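Long-range contacts in DNA polymerase (Pyrobaculum calidifontis, PDB 5MDN), which probably catalyses template-directed DNA synthesis from deoxyribonucleoside triphosphates, as a family B DNA polymerase with an associated exonuclease domain: residues 117-127 against 376-384; 264-275 against 362-372. All coordinates share one frame; numbering follows the deposited sequence.

In the fold
Both contacts use helix 370-384. Its C-terminal half meets helix 115-123 in interaction 1; in interaction 2 the 264-275 segment meets its N-terminal turn and the short helix 362-365 and loop that precede it. Their centres lie about 17 Å apart, and they touch where Trp376 NE1 approaches Tyr265 OH (3.1 Å). Interaction 2 holds Asp363, which with Asp7 forms a magnesium site; the side chain of Asp363 is about 3 Å from the bound magnesium ion. In interaction 1 the side chain of Met120 is about 9 Å from a bound magnesium ion. Each contact thus joins a segment of the exonuclease region to one early in the polymerase region.

Interaction 1: residues 117-127 against 376-384; sequences MRYMIDKGVVP and WMLLRYAYR
Arg380 reaches across from helix 370-384 to the chain leaving helix 115-123, where its guanidinium edge grips the carbonyl of Val125. NH1 carries the main bond to Val125 O (2.7 Å, N-H...O 153°), arriving from above the carbonyl plane; NH2 adds a weak one to the same oxygen and another weak one to Gly359 O. A bend at chi3 (-85°) turns the otherwise extended side chain toward this carbonyl. The carbonyl is presented by the Schellman motif that ends helix 115-123, with Gly124 at positive phi and Val125 N bonded to Met120 O. One guanidinium face receives Ile121 CG1. Ile121 is a knob among Trp376, Leu379, Arg380 and Tyr383: CD1 meets the indole edge at Trp376 CZ3 (3.9 Å), while CG2 touches Tyr383 CB (3.7 Å). Met117 covers a face of the same indole, its CE 4.2 Å from the centroid of the Trp376 six-membered ring. Farther along, the Asp122 carboxylate stacks on the Tyr383 ring, planes 8° apart, and Asp122 CA lies over the same ring. Arg118 holds Asp122 OD1 in a salt bridge and has Glu110 as its stronger partner. A cation at the C-terminal end of helix 115-123 would suit the helix dipole, and the Arg118 salt bridge probably offsets the carboxylate charge laid against an aromatic face.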
# COMPACT_ATOMS: atom_id res chain seq x y z
N MET A 117 17.90 3.96 8.31
CA MET A 117 16.94 5.05 8.42
C MET A 117 17.39 6.07 9.46
O MET A 117 17.18 7.28 9.29
CB MET A 117 15.55 4.52 8.77
CG MET A 117 14.86 3.78 7.64
SD MET A 117 14.59 4.81 6.19
CE MET A 117 13.59 6.12 6.89
N ARG A 118 18.00 5.60 10.55
CA ARG A 118 18.60 6.50 11.54
C ARG A 118 19.61 7.44 10.88
O ARG A 118 19.64 8.64 11.16
CB ARG A 118 19.26 5.68 12.64
CG ARG A 118 19.85 6.50 13.79
CD ARG A 118 18.79 6.87 14.82
NE ARG A 118 18.15 8.14 14.52
CZ ARG A 118 17.17 8.67 15.25
NH1 ARG A 118 16.74 8.03 16.33
NH2 ARG A 118 16.63 9.83 14.91
N TYR A 119 20.46 6.89 10.01
CA TYR A 119 21.49 7.70 9.36
C TYR A 119 20.87 8.79 8.49
O TYR A 119 21.26 9.96 8.57
CB TYR A 119 22.41 6.80 8.53
CG TYR A 119 23.47 7.56 7.77
CD1 TYR A 119 24.67 7.92 8.38
CD2 TYR A 119 23.28 7.92 6.45
CE1 TYR A 119 25.64 8.62 7.69
CE2 TYR A 119 24.25 8.62 5.75
CZ TYR A 119 25.42 8.96 6.38
OH TYR A 119 26.39 9.66 5.68
N MET A 120 19.92 8.42 7.63
CA MET A 120 19.35 9.39 6.70
C MET A 120 18.57 10.46 7.44
O MET A 120 18.56 11.63 7.03
CB MET A 120 18.48 8.69 5.66
CG MET A 120 19.27 7.81 4.70
SD MET A 120 18.30 7.19 3.30
CE MET A 120 16.91 6.46 4.15
N ILE A 121 17.88 10.09 8.52
CA ILE A 121 17.17 11.08 9.34
C ILE A 121 18.16 12.06 9.95
O ILE A 121 17.99 13.28 9.85
CB ILE A 121 16.32 10.38 10.41
CG1 ILE A 121 15.08 9.75 9.79
CG2 ILE A 121 15.94 11.36 11.52
CD1 ILE A 121 14.26 8.92 10.76
N ASP A 122 19.20 11.55 10.61
CA ASP A 122 20.13 12.41 11.34
C ASP A 122 20.95 13.29 10.40
O ASP A 122 21.21 14.45 10.70
CB ASP A 122 21.04 11.57 12.23
CG ASP A 122 20.31 10.95 13.40
OD1 ASP A 122 19.07 10.84 13.33
OD2 ASP A 122 20.98 10.57 14.38
N LYS A 123 21.36 12.74 9.25
CA LYS A 123 22.16 13.49 8.30
C LYS A 123 21.33 14.26 7.29
O LYS A 123 21.89 15.00 6.48
CB LYS A 123 23.12 12.54 7.56
CG LYS A 123 24.01 11.74 8.49
CD LYS A 123 24.96 12.64 9.26
CE LYS A 123 25.73 11.86 10.31
NZ LYS A 123 26.54 12.75 11.18
N GLY A 124 20.01 14.12 7.32
CA GLY A 124 19.15 14.82 6.39
C GLY A 124 19.19 14.29 4.97
O GLY A 124 18.95 15.04 4.03
N VAL A 125 19.49 13.00 4.80
CA VAL A 125 19.49 12.39 3.48
C VAL A 125 18.05 12.07 3.10
O VAL A 125 17.38 11.28 3.77
CB VAL A 125 20.36 11.12 3.45
CG1 VAL A 125 20.40 10.53 2.05
CG2 VAL A 125 21.76 11.42 3.96
N VAL A 126 17.58 12.68 2.02
CA VAL A 126 16.22 12.50 1.54
C VAL A 126 16.27 11.64 0.28
O VAL A 126 16.94 12.02 -0.69
CB VAL A 126 15.51 13.84 1.28
CG1 VAL A 126 15.15 14.51 2.60
CG2 VAL A 126 16.40 14.78 0.47
N PRO A 127 15.61 10.49 0.25
CA PRO A 127 15.64 9.65 -0.95
C PRO A 127 14.81 10.27 -2.07
O PRO A 127 13.86 11.01 -1.83
CB PRO A 127 15.04 8.32 -0.48
CG PRO A 127 14.18 8.69 0.67
CD PRO A 127 14.79 9.90 1.32
N TRP A 376 7.27 7.49 9.84
CA TRP A 376 8.64 7.74 9.41
C TRP A 376 8.85 9.19 8.99
O TRP A 376 9.99 9.68 9.05
CB TRP A 376 9.03 6.80 8.27
CG TRP A 376 9.47 5.45 8.75
CD1 TRP A 376 8.83 4.26 8.55
CD2 TRP A 376 10.63 5.16 9.54
NE1 TRP A 376 9.53 3.24 9.15
CE2 TRP A 376 10.64 3.77 9.76
CE3 TRP A 376 11.67 5.94 10.06
CZ2 TRP A 376 11.65 3.14 10.49
CZ3 TRP A 376 12.66 5.31 10.79
CH2 TRP A 376 12.64 3.93 11.00
N MET A 377 7.80 9.88 8.57
CA MET A 377 7.90 11.32 8.33
C MET A 377 8.02 12.08 9.65
O MET A 377 8.89 12.95 9.79
CB MET A 377 6.69 11.81 7.54
CG MET A 377 6.81 13.25 7.06
SD MET A 377 5.45 13.74 5.98
CE MET A 377 4.07 13.62 7.11
N LEU A 378 7.15 11.77 10.61
CA LEU A 378 7.17 12.48 11.89
C LEU A 378 8.47 12.27 12.64
O LEU A 378 8.94 13.18 13.34
CB LEU A 378 5.98 12.06 12.74
CG LEU A 378 4.60 12.42 12.18
CD1 LEU A 378 3.49 11.94 13.10
CD2 LEU A 378 4.49 13.91 11.93
N LEU A 379 9.08 11.09 12.51
CA LEU A 379 10.40 10.87 13.11
C LEU A 379 11.43 11.80 12.49
O LEU A 379 12.32 12.31 13.19
CB LEU A 379 10.84 9.42 12.92
CG LEU A 379 10.18 8.30 13.72
CD1 LEU A 379 10.84 6.99 13.34
CD2 LEU A 379 10.31 8.56 15.20
N ARG A 380 11.34 12.04 11.18
CA ARG A 380 12.27 12.95 10.52
C ARG A 380 12.05 14.38 10.99
O ARG A 380 13.02 15.10 11.26
CB ARG A 380 12.11 12.84 9.00
CG ARG A 380 13.31 13.32 8.21
CD ARG A 380 13.12 13.05 6.72
NE ARG A 380 13.52 11.70 6.35
CZ ARG A 380 14.67 11.40 5.75
NH1 ARG A 380 15.53 12.35 5.45
NH2 ARG A 380 14.95 10.14 5.44
N TYR A 381 10.79 14.81 11.08
CA TYR A 381 10.49 16.14 11.62
C TYR A 381 10.89 16.24 13.08
O TYR A 381 11.42 17.27 13.52
CB TYR A 381 9.01 16.46 11.44
CG TYR A 381 8.66 17.04 10.09
CD1 TYR A 381 8.81 18.40 9.83
CD2 TYR A 381 8.17 16.23 9.07
CE1 TYR A 381 8.49 18.93 8.60
CE2 TYR A 381 7.85 16.76 7.83
CZ TYR A 381 8.01 18.11 7.60
OH TYR A 381 7.70 18.64 6.37
N ALA A 382 10.61 15.20 13.87
CA ALA A 382 10.95 15.23 15.29
C ALA A 382 12.44 15.44 15.52
O ALA A 382 12.83 16.06 16.52
CB ALA A 382 10.48 13.94 15.97
N TYR A 383 13.29 14.93 14.63
CA TYR A 383 14.73 15.10 14.80
C TYR A 383 15.13 16.56 14.62
O TYR A 383 15.78 17.15 15.49
CB TYR A 383 15.50 14.21 13.84
CG TYR A 383 17.00 14.38 13.98
CD1 TYR A 383 17.67 13.82 15.07
CD2 TYR A 383 17.73 15.11 13.06
CE1 TYR A 383 19.03 13.98 15.22
CE2 TYR A 383 19.09 15.27 13.20
CZ TYR A 383 19.74 14.71 14.28
OH TYR A 383 21.10 14.86 14.43
N ARG A 384 14.75 17.17 13.49
CA ARG A 384 15.15 18.54 13.22
C ARG A 384 14.47 19.55 14.13
O ARG A 384 14.85 20.72 14.12
CB ARG A 384 14.87 18.89 11.76
CG ARG A 384 15.66 18.08 10.76
CD ARG A 384 17.15 18.22 11.02
NE ARG A 384 17.97 17.54 10.04
CZ ARG A 384 19.30 17.53 10.06
NH1 ARG A 384 19.95 18.17 11.02
NH2 ARG A 384 19.99 16.88 9.13

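Interaction 2: residues 264-275 against 362-372; sequences VYGHWSVVGRAN and LDQVAAASVGN
Tyr265 lays its ring against Ala368 in the loop before helix 370-384, with Ala368 CB over one face (3.8 Å from the Tyr265 centroid) and Val264 CG2 over the opposite face. At the far end Asn372 ND2 donates to Tyr265 OH (2.6 Å, 144° at the hydrogen), the amide standing nearly perpendicular to the phenol ring. Beside the tyrosine, Gln364 CG sits over the His267 imidazole, 3.9 Å from the His267 ring centroid, while the Gln364 amide turns toward Val264 CG1. Ala367 CB touches the CB atoms of both Tyr265 and His267. At the other end of the contact, Asp363 CA makes a CA-H...O contact to Asn275 O (3.4 Å) and Ala274 CB meets Leu362 CB (3.7 Å). A second shell fixes these groups. The imidazole rotation is set by His267 ND1 donating to Val264 O (2.6 Å), a carbonyl that also takes the backbone N-H of His267. Asn372 is placed by the N-cap of its helix, where Ser369 OG accepts from Asn372 N, and Tyr265 OH has a further partner in Arg114 NH2. Asn275 ND2 ties strand 274-275 to Trp268 O. The Asp363 carboxylate joins Asp7 at the magnesium ion. Gly272 N also bonds Asp7 OD2, so both segments help to frame the metal site. Strand 274-277 is an outermost strand of the mixed sheet that includes 165-172; helix 232-247 packs on Trp268 and Asn275, helix 326-356 backs Leu362 and Ala366, and strand 5-12 brings Asp7.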
# COMPACT_ATOMS: atom_id res chain seq x y z
N VAL A 264 12.07 -5.69 5.38
CA VAL A 264 10.98 -5.14 6.16
C VAL A 264 9.71 -5.01 5.32
O VAL A 264 9.76 -4.87 4.09
CB VAL A 264 11.40 -3.78 6.76
CG1 VAL A 264 11.56 -2.74 5.66
CG2 VAL A 264 10.41 -3.32 7.82
N TYR A 265 8.56 -5.09 6.00
CA TYR A 265 7.22 -5.09 5.40
C TYR A 265 7.01 -6.25 4.44
O TYR A 265 6.04 -6.24 3.67
CB TYR A 265 6.91 -3.78 4.68
CG TYR A 265 7.38 -2.53 5.40
CD1 TYR A 265 6.88 -2.19 6.64
CD2 TYR A 265 8.31 -1.68 4.81
CE1 TYR A 265 7.30 -1.05 7.29
CE2 TYR A 265 8.73 -0.54 5.44
CZ TYR A 265 8.23 -0.23 6.69
OH TYR A 265 8.66 0.92 7.32
N GLY A 266 7.88 -7.26 4.47
CA GLY A 266 7.83 -8.30 3.46
C GLY A 266 8.33 -7.89 2.10
O GLY A 266 8.22 -8.68 1.15
N HIS A 267 8.86 -6.68 1.96
CA HIS A 267 9.42 -6.26 0.68
C HIS A 267 10.75 -6.97 0.45
O HIS A 267 11.41 -7.44 1.38
CB HIS A 267 9.61 -4.74 0.64
CG HIS A 267 11.00 -4.29 0.99
ND1 HIS A 267 11.40 -4.02 2.28
CD2 HIS A 267 12.08 -4.04 0.21
CE1 HIS A 267 12.66 -3.63 2.28
NE2 HIS A 267 13.10 -3.64 1.03
N TRP A 268 11.14 -7.06 -0.82
CA TRP A 268 12.35 -7.75 -1.22
C TRP A 268 13.39 -6.73 -1.66
O TRP A 268 13.14 -5.94 -2.58
CB TRP A 268 12.07 -8.76 -2.34
CG TRP A 268 11.50 -10.04 -1.81
CD1 TRP A 268 10.24 -10.24 -1.35
CD2 TRP A 268 12.20 -11.28 -1.66
NE1 TRP A 268 10.10 -11.55 -0.93
CE2 TRP A 268 11.29 -12.20 -1.11
CE3 TRP A 268 13.50 -11.70 -1.94
CZ2 TRP A 268 11.63 -13.52 -0.84
CZ3 TRP A 268 13.84 -13.02 -1.67
CH2 TRP A 268 12.91 -13.91 -1.13
N SER A 269 14.55 -6.75 -1.00
CA SER A 269 15.61 -5.80 -1.28
C SER A 269 16.49 -6.31 -2.41
O SER A 269 16.90 -7.47 -2.42
CB SER A 269 16.46 -5.56 -0.03
OG SER A 269 17.63 -4.83 -0.34
N VAL A 270 16.77 -5.44 -3.38
CA VAL A 270 17.75 -5.68 -4.42
C VAL A 270 18.75 -4.55 -4.31
O VAL A 270 18.49 -3.43 -4.76
CB VAL A 270 17.12 -5.75 -5.82
CG1 VAL A 270 18.16 -6.14 -6.85
CG2 VAL A 270 15.96 -6.74 -5.83
N VAL A 271 19.91 -4.83 -3.69
CA VAL A 271 20.84 -3.78 -3.29
C VAL A 271 21.25 -2.94 -4.49
O VAL A 271 21.57 -3.46 -5.56
CB VAL A 271 22.06 -4.40 -2.59
CG1 VAL A 271 23.16 -3.37 -2.40
CG2 VAL A 271 21.65 -5.01 -1.26
N GLY A 272 21.24 -1.62 -4.30
CA GLY A 272 21.63 -0.69 -5.34
C GLY A 272 20.57 -0.39 -6.37
O GLY A 272 20.89 0.20 -7.41
N ARG A 273 19.31 -0.76 -6.12
CA ARG A 273 18.22 -0.44 -7.02
C ARG A 273 16.90 -0.56 -6.26
O ARG A 273 16.84 -1.15 -5.18
CB ARG A 273 18.22 -1.34 -8.26
CG ARG A 273 18.73 -2.75 -8.03
CD ARG A 273 18.69 -3.56 -9.32
NE ARG A 273 19.51 -2.97 -10.37
CZ ARG A 273 20.55 -3.57 -10.93
NH1 ARG A 273 20.90 -4.79 -10.55
NH2 ARG A 273 21.24 -2.96 -11.88
N ALA A 274 15.85 0.02 -6.83
CA ALA A 274 14.54 0.10 -6.20
C ALA A 274 13.65 -1.02 -6.74
O ALA A 274 13.24 -0.99 -7.90
CB ALA A 274 13.91 1.47 -6.44
N ASN A 275 13.37 -2.01 -5.89
CA ASN A 275 12.39 -3.04 -6.22
C ASN A 275 11.01 -2.56 -5.77
O ASN A 275 10.72 -2.52 -4.57
CB ASN A 275 12.76 -4.36 -5.54
CG ASN A 275 11.73 -5.45 -5.79
OD1 ASN A 275 11.27 -5.63 -6.92
ND2 ASN A 275 11.37 -6.18 -4.74
N LEU A 362 12.50 4.12 -2.12
CA LEU A 362 11.50 3.80 -3.13
C LEU A 362 11.00 2.36 -3.01
O LEU A 362 9.83 2.08 -3.30
CB LEU A 362 12.08 4.05 -4.52
CG LEU A 362 11.12 4.13 -5.72
CD1 LEU A 362 9.89 4.94 -5.36
CD2 LEU A 362 11.84 4.76 -6.90
N ASP A 363 11.87 1.44 -2.58
CA ASP A 363 11.48 0.05 -2.43
C ASP A 363 10.62 -0.20 -1.19
O ASP A 363 10.08 -1.31 -1.05
CB ASP A 363 12.72 -0.85 -2.39
CG ASP A 363 13.75 -0.40 -1.37
OD1 ASP A 363 13.39 -0.19 -0.19
OD2 ASP A 363 14.93 -0.24 -1.75
N GLN A 364 10.47 0.78 -0.30
CA GLN A 364 9.70 0.61 0.92
C GLN A 364 8.47 1.50 1.02
O GLN A 364 7.56 1.17 1.79
CB GLN A 364 10.57 0.86 2.16
CG GLN A 364 11.64 -0.19 2.41
CD GLN A 364 12.68 0.27 3.41
OE1 GLN A 364 13.88 0.11 3.20
NE2 GLN A 364 12.22 0.84 4.52
N VAL A 365 8.43 2.62 0.30
CA VAL A 365 7.37 3.61 0.50
C VAL A 365 6.00 2.99 0.24
O VAL A 365 5.03 3.27 0.97
CB VAL A 365 7.62 4.85 -0.39
CG1 VAL A 365 7.65 4.48 -1.87
CG2 VAL A 365 6.58 5.92 -0.11
N ALA A 366 5.88 2.14 -0.78
CA ALA A 366 4.59 1.52 -1.08
C ALA A 366 4.32 0.30 -0.21
O ALA A 366 3.16 0.02 0.12
CB ALA A 366 4.53 1.14 -2.56
N ALA A 367 5.37 -0.45 0.16
CA ALA A 367 5.18 -1.64 0.97
C ALA A 367 4.69 -1.31 2.37
O ALA A 367 3.94 -2.09 2.97
CB ALA A 367 6.48 -2.44 1.05
N ALA A 368 5.10 -0.16 2.91
CA ALA A 368 4.69 0.25 4.24
C ALA A 368 3.23 0.69 4.25
O ALA A 368 2.68 1.13 3.24
CB ALA A 368 5.59 1.38 4.75
N SER A 369 2.60 0.57 5.41
CA SER A 369 1.23 1.03 5.57
C SER A 369 1.20 2.56 5.66
O SER A 369 2.22 3.21 5.90
CB SER A 369 0.58 0.41 6.81
OG SER A 369 1.24 0.81 8.00
N VAL A 370 0.01 3.12 5.44
CA VAL A 370 -0.16 4.57 5.45
C VAL A 370 0.33 5.15 6.77
O VAL A 370 1.05 6.16 6.80
CB VAL A 370 -1.62 4.95 5.16
CG1 VAL A 370 -1.79 6.46 5.16
CG2 VAL A 370 -2.06 4.36 3.83
N GLY A 371 -0.07 4.54 7.89
CA GLY A 371 0.39 5.01 9.18
C GLY A 371 1.87 4.79 9.38
O GLY A 371 2.56 5.63 9.96
N ASN A 372 2.38 3.65 8.92
CA ASN A 372 3.82 3.44 8.98
C ASN A 372 4.56 4.49 8.16
O ASN A 372 5.61 4.98 8.58
CB ASN A 372 4.15 2.00 8.56
CG ASN A 372 5.61 1.64 8.79
OD1 ASN A 372 5.97 0.95 9.75
ND2 ASN A 372 6.44 2.09 7.88